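Local coordinates for protein polyhedrin (Uranotaenia sapphirina cypovirus, PDB 4ZQX) that forms the crystalline polyhedra that embed and protect cypovirus particles, and binds ATP in this crystal, at residues G124-Q129 with L135-P140; N80-S85 with R92-R97; A33-P36 with C40-F43; S58-D63 with R170-A175; R21-N26 with G191-N196. One frame throughout, in Å; residues are numbered along the deposited sequence.

Contact 1: G124-Q129 with L135-P140; sequences GLSMRQ and LDRIRP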
# COMPACT_ATOMS: atom_id res chain seq x y z
N GLY A 124 -7.62 -5.58 13.06
CA GLY A 124 -6.19 -5.65 12.83
C GLY A 124 -5.32 -5.80 14.07
O GLY A 124 -4.09 -5.75 13.97
N LEU A 125 -5.94 -5.95 15.24
CA LEU A 125 -5.17 -6.10 16.47
C LEU A 125 -4.79 -7.56 16.68
O LEU A 125 -5.44 -8.45 16.14
CB LEU A 125 -6.00 -5.67 17.67
CG LEU A 125 -6.51 -4.24 17.71
CD1 LEU A 125 -7.22 -4.01 19.03
CD2 LEU A 125 -5.38 -3.29 17.55
N SER A 126 -3.75 -7.80 17.49
CA SER A 126 -3.38 -9.17 17.85
C SER A 126 -4.60 -9.87 18.42
O SER A 126 -5.30 -9.31 19.27
CB SER A 126 -2.29 -9.16 18.91
OG SER A 126 -1.09 -8.61 18.41
N MET A 127 -4.86 -11.10 17.97
CA MET A 127 -6.05 -11.82 18.38
C MET A 127 -5.92 -12.37 19.80
O MET A 127 -4.93 -12.99 20.15
CB MET A 127 -6.33 -12.98 17.43
CG MET A 127 -7.68 -13.63 17.70
SD MET A 127 -8.00 -14.99 16.58
CE MET A 127 -8.37 -14.07 15.09
N ARG A 128 -6.96 -12.14 20.60
CA ARG A 128 -7.02 -12.67 21.95
C ARG A 128 -8.47 -12.54 22.39
O ARG A 128 -9.29 -11.95 21.66
CB ARG A 128 -6.09 -11.90 22.89
CG ARG A 128 -6.32 -10.43 22.88
CD ARG A 128 -5.56 -9.71 23.98
NE ARG A 128 -4.14 -10.03 23.99
CZ ARG A 128 -3.49 -10.63 24.99
NH1 ARG A 128 -4.11 -10.98 26.11
NH2 ARG A 128 -2.19 -10.85 24.87
N GLN A 129 -8.79 -13.09 23.56
CA GLN A 129 -10.17 -13.07 24.06
C GLN A 129 -10.65 -11.62 24.15
O GLN A 129 -11.78 -11.31 23.79
CB GLN A 129 -10.29 -13.75 25.42
CG GLN A 129 -11.68 -13.60 26.05
CD GLN A 129 -11.80 -14.29 27.40
OE1 GLN A 129 -10.84 -14.34 28.16
NE2 GLN A 129 -12.97 -14.82 27.69
N LEU A 135 -2.03 -4.28 24.23
CA LEU A 135 -1.50 -5.63 23.99
C LEU A 135 -1.59 -5.99 22.52
O LEU A 135 -2.27 -6.95 22.15
CB LEU A 135 -2.26 -6.66 24.82
CG LEU A 135 -2.20 -6.51 26.35
CD1 LEU A 135 -3.09 -7.54 27.02
CD2 LEU A 135 -0.77 -6.66 26.84
N ASP A 136 -0.89 -5.23 21.71
CA ASP A 136 -0.93 -5.37 20.26
C ASP A 136 0.52 -5.42 19.78
O ASP A 136 1.32 -4.52 20.07
CB ASP A 136 -1.70 -4.19 19.66
CG ASP A 136 -1.85 -4.28 18.15
OD1 ASP A 136 -2.15 -5.37 17.62
OD2 ASP A 136 -1.65 -3.24 17.47
N ARG A 137 0.87 -6.48 19.05
CA ARG A 137 2.26 -6.73 18.68
C ARG A 137 2.28 -7.51 17.37
O ARG A 137 1.22 -7.91 16.88
CB ARG A 137 3.01 -7.48 19.79
CG ARG A 137 2.32 -8.72 20.34
CD ARG A 137 2.61 -9.99 19.55
NE ARG A 137 4.05 -10.26 19.44
CZ ARG A 137 4.80 -10.81 20.38
NH1 ARG A 137 4.28 -11.21 21.54
NH2 ARG A 137 6.10 -10.97 20.16
N ILE A 138 3.46 -7.72 16.80
CA ILE A 138 3.58 -8.51 15.58
C ILE A 138 4.45 -9.73 15.88
O ILE A 138 5.12 -9.80 16.92
CB ILE A 138 4.16 -7.71 14.39
CG1 ILE A 138 5.64 -7.35 14.61
CG2 ILE A 138 3.33 -6.45 14.15
CD1 ILE A 138 6.33 -6.80 13.35
N ARG A 139 4.41 -10.69 14.96
CA ARG A 139 5.25 -11.88 15.02
C ARG A 139 5.20 -12.62 16.35
O ARG A 139 6.22 -12.85 16.97
CB ARG A 139 6.70 -11.50 14.65
CG ARG A 139 6.80 -11.07 13.21
CD ARG A 139 8.21 -10.73 12.75
NE ARG A 139 8.77 -9.53 13.39
CZ ARG A 139 9.77 -8.82 12.87
NH1 ARG A 139 10.32 -9.19 11.71
NH2 ARG A 139 10.22 -7.74 13.50
N PRO A 140 3.99 -12.98 16.79
CA PRO A 140 3.90 -13.80 18.00
C PRO A 140 4.52 -15.18 17.77
O PRO A 140 4.56 -15.63 16.62
CB PRO A 140 2.39 -13.91 18.24
CG PRO A 140 1.80 -13.80 16.88
CD PRO A 140 2.67 -12.81 16.14
O HOH W 1 -3.02 -3.12 15.03
O HOH W 2 -5.11 -7.21 21.25
O HOH W 3 -1.22 -9.70 22.68
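Ser-126 is held by two successive residues of 135-140. Its backbone N donates to OD1 of Asp-136 at 2.9 Å, nearly in line with the C-O bond of the carboxylate. Its side chain lies beside its own backbone N (chi1 -65°), and OG there accepts a nearly straight hydrogen bond of 3.0 Å from Arg-137 N. Leu-125 completes this tight part. Its CD2 rests 3.7 Å from Asp-136 CG, and the two side chains cross at about a right angle. A water also ties Gly-124 O to Asp-136 OD2 on this side.

The other end is looser and wetter. CD1 of Leu-135 sits over the centre of the Arg-128 guanidinium, 3.6 Å above its plane. A water at the edge of that group accepts from Arg-128 NH2 at 2.7 Å and donates to Leu-135 O.

Asp-136 also has partners beyond the loop. OD1 forms a salt bridge with Arg-120, and OD2 accepts from Asn-26 of the second subunit. The positive charge of Arg-120 probably favours an ionised Asp-136, while Glu-28 of the second subunit, close to OD2, would oppose this.

Contact 2: N80-S85 with R92-R97; sequences NGYAAS and RSAINR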
# COMPACT_ATOMS: atom_id res chain seq x y z
N ASN A 80 -18.18 -4.83 12.17
CA ASN A 80 -18.21 -4.09 13.42
C ASN A 80 -18.89 -4.81 14.60
O ASN A 80 -18.41 -4.75 15.74
CB ASN A 80 -18.89 -2.73 13.22
CG ASN A 80 -17.99 -1.68 12.55
OD1 ASN A 80 -16.77 -1.84 12.45
ND2 ASN A 80 -18.61 -0.59 12.11
N GLY A 81 -19.99 -5.50 14.33
CA GLY A 81 -20.74 -6.14 15.40
C GLY A 81 -20.00 -7.31 16.04
O GLY A 81 -20.38 -7.77 17.12
N TYR A 82 -18.96 -7.80 15.37
CA TYR A 82 -18.12 -8.85 15.94
C TYR A 82 -17.02 -8.24 16.80
O TYR A 82 -16.55 -8.85 17.77
CB TYR A 82 -17.46 -9.67 14.84
CG TYR A 82 -18.43 -10.53 14.04
CD1 TYR A 82 -19.06 -10.03 12.91
CD2 TYR A 82 -18.69 -11.85 14.42
CE1 TYR A 82 -19.94 -10.84 12.17
CE2 TYR A 82 -19.55 -12.64 13.71
CZ TYR A 82 -20.18 -12.15 12.58
OH TYR A 82 -21.04 -12.97 11.87
N ALA A 83 -16.61 -7.03 16.44
CA ALA A 83 -15.52 -6.33 17.12
C ALA A 83 -16.01 -5.64 18.38
O ALA A 83 -15.34 -5.69 19.42
CB ALA A 83 -14.93 -5.31 16.18
N ALA A 84 -17.18 -5.00 18.29
CA ALA A 84 -17.78 -4.29 19.43
C ALA A 84 -19.26 -4.65 19.54
O ALA A 84 -20.01 -4.50 18.57
CB ALA A 84 -17.62 -2.76 19.26
N SER A 85 -19.67 -5.11 20.72
CA SER A 85 -21.05 -5.50 20.95
C SER A 85 -22.04 -4.40 20.59
O SER A 85 -21.86 -3.25 20.95
CB SER A 85 -21.25 -5.86 22.41
OG SER A 85 -20.46 -6.98 22.73
N ARG A 92 -29.04 -10.84 12.56
CA ARG A 92 -28.54 -12.18 12.31
C ARG A 92 -27.05 -12.07 12.02
O ARG A 92 -26.54 -10.97 11.80
CB ARG A 92 -29.29 -12.83 11.14
CG ARG A 92 -29.16 -12.06 9.85
CD ARG A 92 -29.98 -12.68 8.71
NE ARG A 92 -29.16 -12.69 7.50
CZ ARG A 92 -29.03 -11.66 6.66
NH1 ARG A 92 -29.68 -10.52 6.88
NH2 ARG A 92 -28.24 -11.77 5.59
N SER A 93 -26.35 -13.21 12.01
CA SER A 93 -24.90 -13.17 11.80
C SER A 93 -24.57 -12.99 10.33
O SER A 93 -25.46 -12.95 9.49
CB SER A 93 -24.23 -14.43 12.33
OG SER A 93 -24.33 -15.49 11.39
N ALA A 94 -23.27 -12.87 10.02
CA ALA A 94 -22.81 -12.71 8.64
C ALA A 94 -21.99 -13.91 8.18
O ALA A 94 -21.15 -13.78 7.30
CB ALA A 94 -21.97 -11.42 8.52
N ILE A 95 -22.24 -15.08 8.77
CA ILE A 95 -21.40 -16.24 8.54
C ILE A 95 -21.40 -16.69 7.06
O ILE A 95 -20.45 -17.33 6.61
CB ILE A 95 -21.80 -17.41 9.48
CG1 ILE A 95 -20.63 -18.38 9.69
CG2 ILE A 95 -23.03 -18.12 8.97
CD1 ILE A 95 -20.80 -19.29 10.91
N ASN A 96 -22.44 -16.36 6.31
CA ASN A 96 -22.48 -16.70 4.89
C ASN A 96 -21.29 -16.12 4.12
O ASN A 96 -20.93 -16.64 3.06
CB ASN A 96 -23.74 -16.16 4.22
CG ASN A 96 -25.01 -16.87 4.65
OD1 ASN A 96 -24.99 -17.87 5.36
ND2 ASN A 96 -26.14 -16.34 4.18
N ARG A 97 -20.70 -15.03 4.63
CA ARG A 97 -19.68 -14.29 3.88
C ARG A 97 -18.29 -14.37 4.51
O ARG A 97 -17.35 -13.74 4.03
CB ARG A 97 -20.08 -12.81 3.74
CG ARG A 97 -21.34 -12.62 2.88
CD ARG A 97 -21.75 -11.15 2.70
NE ARG A 97 -22.93 -11.04 1.84
CZ ARG A 97 -22.91 -11.13 0.51
NH1 ARG A 97 -21.75 -11.30 -0.13
NH2 ARG A 97 -24.04 -11.05 -0.18
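Tyr-82 lies in the last turn of helix 72-83, which ends as Ala-84 leaves helical backbone angles, and it faces Ala-94, just ahead of a 3-10 segment at 95-97. The two backbones stay well apart, and the tyrosine side chain spans the gap.

Its CG stands beside the backbone N (chi1 -68°), and the long ring then carries the hydroxyl to the loop. There OH accepts a hydrogen bond of 2.9 Å from Ala-94 N. The bond is nearly straight, at 168°, and the donor lies near the ring plane. Two small side chains close in on the same oxygen. CB of Ser-93 approaches Tyr-82 OH to 3.5 Å, and CB of Ala-94 lies 3.8 Å from it. The same methyl group is 4.2 Å from ring atom CE1 of Tyr-82, a light apolar touch.

The loop is also braced from within. Ser-93 OG accepts a weak hydrogen bond from Ile-95 N, two residues on, which makes a weak ST turn. Arg-97 N bonds to Ala-94 O and closes the 3-10 turn.

The helix end has further partners, in this chain and the next. Arg-170 donates to Tyr-82 O, and Asn-224 of the second subunit donates to Ala-83 O. Pro-171 and Ile-98 pack against the tyrosine.

These last-turn carbonyls lack helical N-H partners further on, and side chains meet them instead, as is common at helix C-termini. Here the helix end is further tied, through one tyrosine hydroxyl, to the loop that leads into strand 101-107.

Contact 3: A33-P36 with C40-F43; sequences AEYP and CKSF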
# COMPACT_ATOMS: atom_id res chain seq x y z
N ALA A 33 -9.14 -18.07 0.15
CA ALA A 33 -10.27 -18.14 1.08
C ALA A 33 -11.40 -18.90 0.41
O ALA A 33 -11.76 -18.61 -0.71
CB ALA A 33 -10.74 -16.72 1.44
N GLU A 34 -11.96 -19.89 1.11
CA GLU A 34 -13.09 -20.66 0.60
C GLU A 34 -14.29 -20.41 1.52
O GLU A 34 -14.15 -20.42 2.75
CB GLU A 34 -12.74 -22.16 0.52
CG GLU A 34 -13.86 -23.01 -0.12
CD GLU A 34 -13.49 -24.48 -0.40
OE1 GLU A 34 -14.42 -25.33 -0.38
OE2 GLU A 34 -12.31 -24.80 -0.67
N TYR A 35 -15.45 -20.18 0.92
CA TYR A 35 -16.65 -19.78 1.64
C TYR A 35 -17.68 -20.92 1.66
O TYR A 35 -17.50 -21.92 0.97
CB TYR A 35 -17.20 -18.49 0.99
CG TYR A 35 -16.16 -17.39 0.98
CD1 TYR A 35 -16.04 -16.52 2.06
CD2 TYR A 35 -15.28 -17.25 -0.07
CE1 TYR A 35 -15.09 -15.51 2.07
CE2 TYR A 35 -14.32 -16.24 -0.08
CZ TYR A 35 -14.23 -15.39 1.00
OH TYR A 35 -13.28 -14.39 0.99
N PRO A 36 -18.73 -20.78 2.46
CA PRO A 36 -19.66 -21.90 2.65
C PRO A 36 -20.29 -22.49 1.36
O PRO A 36 -20.43 -23.72 1.32
CB PRO A 36 -20.73 -21.32 3.59
CG PRO A 36 -19.99 -20.31 4.40
CD PRO A 36 -18.97 -19.70 3.45
N CYS A 40 -14.53 -19.11 -4.00
CA CYS A 40 -13.15 -18.87 -3.57
C CYS A 40 -12.70 -17.48 -3.97
O CYS A 40 -13.08 -16.97 -5.04
CB CYS A 40 -12.18 -19.86 -4.22
SG CYS A 40 -12.44 -21.59 -3.80
N LYS A 41 -11.89 -16.90 -3.11
CA LYS A 41 -11.20 -15.65 -3.41
C LYS A 41 -9.71 -15.93 -3.25
O LYS A 41 -9.30 -16.51 -2.26
CB LYS A 41 -11.65 -14.57 -2.43
CG LYS A 41 -11.75 -13.22 -3.00
CD LYS A 41 -12.55 -12.28 -2.09
CE LYS A 41 -12.07 -10.87 -2.29
NZ LYS A 41 -12.84 -9.88 -1.53
N SER A 42 -8.91 -15.55 -4.24
CA SER A 42 -7.45 -15.74 -4.13
C SER A 42 -6.73 -14.41 -4.16
O SER A 42 -7.16 -13.48 -4.84
CB SER A 42 -6.90 -16.65 -5.23
OG SER A 42 -7.07 -16.06 -6.50
N PHE A 43 -5.64 -14.33 -3.41
CA PHE A 43 -4.82 -13.13 -3.29
C PHE A 43 -3.40 -13.55 -3.57
O PHE A 43 -2.89 -14.47 -2.92
CB PHE A 43 -4.88 -12.57 -1.86
CG PHE A 43 -6.29 -12.30 -1.35
CD1 PHE A 43 -7.05 -13.31 -0.79
CD2 PHE A 43 -6.84 -11.02 -1.40
CE1 PHE A 43 -8.35 -13.07 -0.31
CE2 PHE A 43 -8.13 -10.76 -0.92
CZ PHE A 43 -8.88 -11.79 -0.38
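Tyr-35 has its CG beside the backbone N (chi1 -57°), and the ring is turned (chi2 -88°) to bring an edge against Lys-41. CE2 comes within 3.9 Å of Lys-41 CB, and the backbone N of Lys-41 lies in the ring plane. OH touches the lysine chain too, 3.8 Å from Lys-41 CD. The lysine chain runs at a slant past the ring edge. The polar ends have partners elsewhere: Tyr-35 OH bonds to Leu-60 O, and Lys-41 NZ bonds to Glu-59 O and pairs with Asp-63.

Beneath them runs the end of a beta hairpin, strands 27-34 and 40-47, inside the six-stranded antiparallel sheet. Ala-33 and Lys-41 are an antiparallel hydrogen-bonded pair. Ala-33 N donates to Lys-41 O at 2.9 Å, and Lys-41 N returns a bond of the same length to Ala-33 O. That carbonyl also receives a CA-H...O contact from Cys-40 CA at 3.2 Å.

Glu-34 and Cys-40 form the next pair, non-hydrogen-bonded, with side chains on the face away from Lys-41. There Cys-40 SG lies 4.2 Å from Glu-34 CG. Through their backbones Glu-34 bonds to Lys-101 of neighbouring strand 101-107, and Cys-40 to Phe-211 of strand 207-211.

Contact 4: S58-D63 with R170-A175; sequences SELMWD and RPVSIA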
# COMPACT_ATOMS: atom_id res chain seq x y z
N SER A 58 -12.13 -6.54 5.86
CA SER A 58 -13.13 -6.20 4.83
C SER A 58 -12.82 -6.84 3.46
O SER A 58 -13.72 -7.13 2.68
CB SER A 58 -13.28 -4.67 4.68
OG SER A 58 -12.08 -4.06 4.24
N GLU A 59 -11.54 -7.07 3.19
CA GLU A 59 -11.11 -7.66 1.94
C GLU A 59 -11.33 -9.17 1.94
O GLU A 59 -11.41 -9.79 0.88
CB GLU A 59 -9.63 -7.34 1.68
CG GLU A 59 -9.37 -5.88 1.33
CD GLU A 59 -7.89 -5.49 1.35
OE1 GLU A 59 -7.12 -6.01 2.18
OE2 GLU A 59 -7.51 -4.63 0.53
N LEU A 60 -11.41 -9.76 3.13
CA LEU A 60 -11.52 -11.21 3.26
C LEU A 60 -12.95 -11.70 3.25
O LEU A 60 -13.19 -12.90 3.21
CB LEU A 60 -10.87 -11.68 4.57
CG LEU A 60 -9.46 -12.26 4.55
CD1 LEU A 60 -9.12 -12.79 5.94
CD2 LEU A 60 -9.30 -13.35 3.50
N MET A 61 -13.91 -10.78 3.30
CA MET A 61 -15.31 -11.18 3.20
C MET A 61 -15.63 -11.55 1.76
O MET A 61 -15.04 -10.98 0.84
CB MET A 61 -16.22 -10.03 3.63
CG MET A 61 -15.95 -9.50 5.02
SD MET A 61 -16.54 -10.63 6.29
CE MET A 61 -18.24 -10.12 6.33
N TRP A 62 -16.54 -12.49 1.54
CA TRP A 62 -17.07 -12.68 0.21
C TRP A 62 -17.95 -11.48 -0.07
O TRP A 62 -18.94 -11.24 0.63
CB TRP A 62 -17.87 -13.98 0.10
CG TRP A 62 -18.45 -14.15 -1.25
CD1 TRP A 62 -19.75 -14.01 -1.61
CD2 TRP A 62 -17.73 -14.46 -2.45
NE1 TRP A 62 -19.89 -14.22 -2.97
CE2 TRP A 62 -18.66 -14.51 -3.50
CE3 TRP A 62 -16.38 -14.72 -2.73
CZ2 TRP A 62 -18.29 -14.79 -4.82
CZ3 TRP A 62 -16.02 -15.01 -4.04
CH2 TRP A 62 -16.97 -15.05 -5.06
N ASP A 63 -17.59 -10.72 -1.10
CA ASP A 63 -18.12 -9.37 -1.28
C ASP A 63 -18.99 -9.16 -2.52
O ASP A 63 -19.18 -8.03 -2.98
CB ASP A 63 -16.96 -8.37 -1.24
CG ASP A 63 -15.82 -8.71 -2.18
OD1 ASP A 63 -15.74 -9.86 -2.66
OD2 ASP A 63 -15.00 -7.82 -2.42
N ARG A 170 -15.94 -16.04 12.74
CA ARG A 170 -15.66 -14.66 13.11
C ARG A 170 -14.70 -14.06 12.09
O ARG A 170 -13.77 -14.73 11.66
CB ARG A 170 -15.07 -14.63 14.53
CG ARG A 170 -14.58 -13.28 15.03
CD ARG A 170 -13.96 -13.44 16.42
NE ARG A 170 -13.48 -12.17 16.97
CZ ARG A 170 -14.27 -11.25 17.53
NH1 ARG A 170 -15.58 -11.46 17.60
NH2 ARG A 170 -13.75 -10.13 18.01
N PRO A 171 -14.93 -12.80 11.69
CA PRO A 171 -14.00 -12.19 10.73
C PRO A 171 -12.60 -12.07 11.31
O PRO A 171 -12.44 -11.82 12.50
CB PRO A 171 -14.57 -10.79 10.50
CG PRO A 171 -15.96 -10.82 11.03
CD PRO A 171 -15.97 -11.84 12.11
N VAL A 172 -11.61 -12.20 10.44
CA VAL A 172 -10.21 -12.05 10.81
C VAL A 172 -9.52 -11.16 9.79
O VAL A 172 -10.06 -10.91 8.71
CB VAL A 172 -9.51 -13.43 10.87
CG1 VAL A 172 -10.18 -14.30 11.90
CG2 VAL A 172 -9.52 -14.08 9.50
N SER A 173 -8.32 -10.69 10.15
CA SER A 173 -7.40 -10.03 9.21
C SER A 173 -6.11 -10.85 9.18
O SER A 173 -5.91 -11.72 10.03
CB SER A 173 -7.13 -8.59 9.63
OG SER A 173 -6.61 -8.53 10.95
N ILE A 174 -5.26 -10.60 8.19
CA ILE A 174 -4.10 -11.46 7.96
C ILE A 174 -2.82 -10.67 7.79
O ILE A 174 -2.79 -9.67 7.07
CB ILE A 174 -4.29 -12.31 6.67
CG1 ILE A 174 -5.51 -13.22 6.79
CG2 ILE A 174 -3.05 -13.14 6.40
CD1 ILE A 174 -5.80 -13.99 5.50
N ALA A 175 -1.76 -11.14 8.43
CA ALA A 175 -0.41 -10.64 8.18
C ALA A 175 0.55 -11.80 7.98
O ALA A 175 0.77 -12.58 8.90
CB ALA A 175 0.06 -9.77 9.32
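Leu-60 reaches into the angle between Val-172 and Ile-174 and overlaps both with its CD1 methyl. This one carbon does most of the touching. It lies across the end of the isoleucine, 3.6 Å from Ile-174 CD1 and 3.7 Å from Ile-174 CG1, and the two side chains cross at about a right angle. On the valine side it is 3.8 Å from Val-172 CG2. The carbonyl oxygen of Val-172 is also close, 3.5 Å from Leu-60 CD1. The second methyl of Leu-60 has a lighter touch, with CD2 4.1 Å from Ile-174 CD1.

The leucine reaches this place with a first torsion away from the staggered values (chi1 -99°). Ile-174 has CG1 beside its backbone N (chi1 -61°), which sends the longer branch toward the leucine.

The contact folds the short, weakly bonded helix 57-60 back onto an antiparallel three-stranded sheet. Strand 173-179 is its middle strand, between 50-55 and 116-120. The helix follows strand 50-55 almost directly in the chain. Ile-55 of that strand packs on both Leu-60 and Ile-174, and its backbone is bonded to that of Ile-174.

No hydrogen bond joins the two segments, and all three touching residues are buried. Met-61 and Pro-171 face each other more loosely, with Met-61 SD 4.7 Å from Pro-171 CB. Met-61 packs on Leu-75 and Pro-171 on Tyr-82, both of helix 72-83. Ser-173, between the two apolar contacts, bonds through OG to Gly-121 O and packs on Pro-205 of the second subunit.

Contact 5: R21-N26 with G191-N196; sequences RAYDAN and GPLLGN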
# COMPACT_ATOMS: atom_id res chain seq x y z
N ARG A 21 15.84 -19.58 -7.21
CA ARG A 21 16.96 -19.41 -6.29
C ARG A 21 17.80 -18.17 -6.62
O ARG A 21 18.63 -17.74 -5.82
CB ARG A 21 17.82 -20.67 -6.26
CG ARG A 21 17.03 -21.89 -5.84
CD ARG A 21 17.84 -23.17 -5.78
NE ARG A 21 16.94 -24.31 -5.62
CZ ARG A 21 16.44 -24.73 -4.46
NH1 ARG A 21 16.75 -24.11 -3.33
NH2 ARG A 21 15.62 -25.77 -4.44
N ALA A 22 17.58 -17.59 -7.80
CA ALA A 22 18.35 -16.43 -8.23
C ALA A 22 18.08 -15.15 -7.43
O ALA A 22 16.98 -14.92 -6.92
CB ALA A 22 18.11 -16.15 -9.72
N TYR A 23 19.11 -14.32 -7.34
CA TYR A 23 18.96 -12.97 -6.83
C TYR A 23 17.94 -12.23 -7.70
O TYR A 23 18.01 -12.30 -8.92
CB TYR A 23 20.31 -12.24 -6.82
CG TYR A 23 20.23 -10.87 -6.18
CD1 TYR A 23 20.24 -10.72 -4.80
CD2 TYR A 23 20.16 -9.72 -6.96
CE1 TYR A 23 20.17 -9.47 -4.21
CE2 TYR A 23 20.07 -8.46 -6.37
CZ TYR A 23 20.07 -8.34 -5.00
OH TYR A 23 19.99 -7.10 -4.41
N ASP A 24 17.00 -11.55 -7.05
CA ASP A 24 15.89 -10.83 -7.69
C ASP A 24 14.78 -11.74 -8.25
O ASP A 24 13.85 -11.25 -8.89
CB ASP A 24 16.38 -9.83 -8.77
CG ASP A 24 16.51 -8.40 -8.25
OD1 ASP A 24 16.23 -8.12 -7.05
OD2 ASP A 24 16.91 -7.55 -9.07
N ALA A 25 14.86 -13.04 -7.98
CA ALA A 25 13.76 -13.95 -8.33
C ALA A 25 12.74 -13.93 -7.22
O ALA A 25 13.09 -13.96 -6.04
CB ALA A 25 14.27 -15.36 -8.55
N ASN A 26 11.46 -13.86 -7.58
CA ASN A 26 10.42 -13.77 -6.56
C ASN A 26 10.14 -15.06 -5.80
O ASN A 26 10.09 -16.13 -6.38
CB ASN A 26 9.11 -13.30 -7.20
CG ASN A 26 9.09 -11.83 -7.48
OD1 ASN A 26 9.67 -11.03 -6.75
ND2 ASN A 26 8.41 -11.45 -8.55
N GLY A 191 26.54 -4.42 4.00
CA GLY A 191 27.40 -3.77 3.03
C GLY A 191 26.62 -2.98 1.98
O GLY A 191 25.44 -2.66 2.16
N PRO A 192 27.27 -2.66 0.86
CA PRO A 192 26.67 -1.81 -0.17
C PRO A 192 25.43 -2.38 -0.84
O PRO A 192 24.66 -1.62 -1.37
CB PRO A 192 27.79 -1.66 -1.21
CG PRO A 192 29.02 -1.92 -0.48
CD PRO A 192 28.70 -2.92 0.59
N LEU A 193 25.25 -3.69 -0.82
CA LEU A 193 24.05 -4.28 -1.45
C LEU A 193 22.73 -3.81 -0.81
O LEU A 193 21.67 -3.89 -1.44
CB LEU A 193 24.13 -5.81 -1.41
CG LEU A 193 23.19 -6.54 -2.37
CD1 LEU A 193 23.52 -6.24 -3.83
CD2 LEU A 193 23.27 -8.03 -2.11
N LEU A 194 22.78 -3.32 0.42
CA LEU A 194 21.56 -2.98 1.16
C LEU A 194 20.60 -2.07 0.37
O LEU A 194 19.42 -2.34 0.29
CB LEU A 194 21.92 -2.35 2.51
CG LEU A 194 20.78 -1.74 3.33
CD1 LEU A 194 19.79 -2.83 3.78
CD2 LEU A 194 21.35 -1.00 4.52
N GLY A 195 21.11 -1.00 -0.21
CA GLY A 195 20.26 -0.08 -0.97
C GLY A 195 19.53 -0.78 -2.10
O GLY A 195 18.36 -0.47 -2.42
N ASN A 196 20.21 -1.72 -2.74
CA ASN A 196 19.59 -2.45 -3.86
C ASN A 196 18.45 -3.36 -3.38
O ASN A 196 17.42 -3.49 -4.06
CB ASN A 196 20.66 -3.22 -4.65
CG ASN A 196 20.14 -3.71 -5.99
OD1 ASN A 196 20.03 -2.94 -6.95
ND2 ASN A 196 19.82 -4.98 -6.05
O HOH W 4 19.20 -5.80 -8.75
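Tyr-23 buries the largest area here, and its hydroxyl is where Asn-196 and Leu-193 both arrive. Asn-196 ND2 donates to Tyr-23 OH at 2.7 Å, with an angle of 154° at the hydrogen. The oxygen lies in the amide plane, and ND2 lies in the ring plane at the ring edge. The two planes are tilted 23° against each other. ND2 also comes to 3.5 Å from Tyr-23 CE2.

Leu-193 and Tyr-23 point at each other from opposite directions. CD1 of Leu-193 lies 3.7 Å from Tyr-23 OH, and its CD2 lies 4.0 Å from Tyr-23 CE1. For both Leu-193 and Asn-196 the side chain leaves with CG opposite the backbone N, and three residues of spacing put the two near one hydroxyl.

Tyr-23 and Asp-24 are the two central residues of a type II beta turn from Ala-22 to Ala-25, just ahead of strand 27-34. The partners lie near the beginning of helix 194-200. A water extends the join: it donates to Asp-24 OD2 and accepts from Asn-196 ND2, at 2.9 Å from ND2.

Tyr-23 also meets the ring of Phe-49. At the trimer interface close by, Arg-139 of the third subunit forms a salt bridge with Asp-24 and a hydrogen bond with Asn-196 O. Leu-194 packs on Leu-194 of both other subunits.

Contacts 3, 4 and 2 form a connected group on one side of the chain's centre. Contacts 3 and 4 have centres about 10 Å apart and join the six-stranded sheet to the three-stranded one through residues 58-63. Contact 2, its centre about 12 Å from that of contact 4, joins it through the Arg-97 and Trp-62 backbones. Contact 1 touches contact 4 beside strand 173-179. Contact 5 stands apart, about 44 Å from contact 2 between centres. Its segments bracket all the others in the chain. Contacts 3, 2 and 1 close in that order; contact 4 spans 2 and 1 and closes after them. Contacts 1 and 5 are two halves of one intersubunit interface; 2 and 4 also touch a neighbouring subunit.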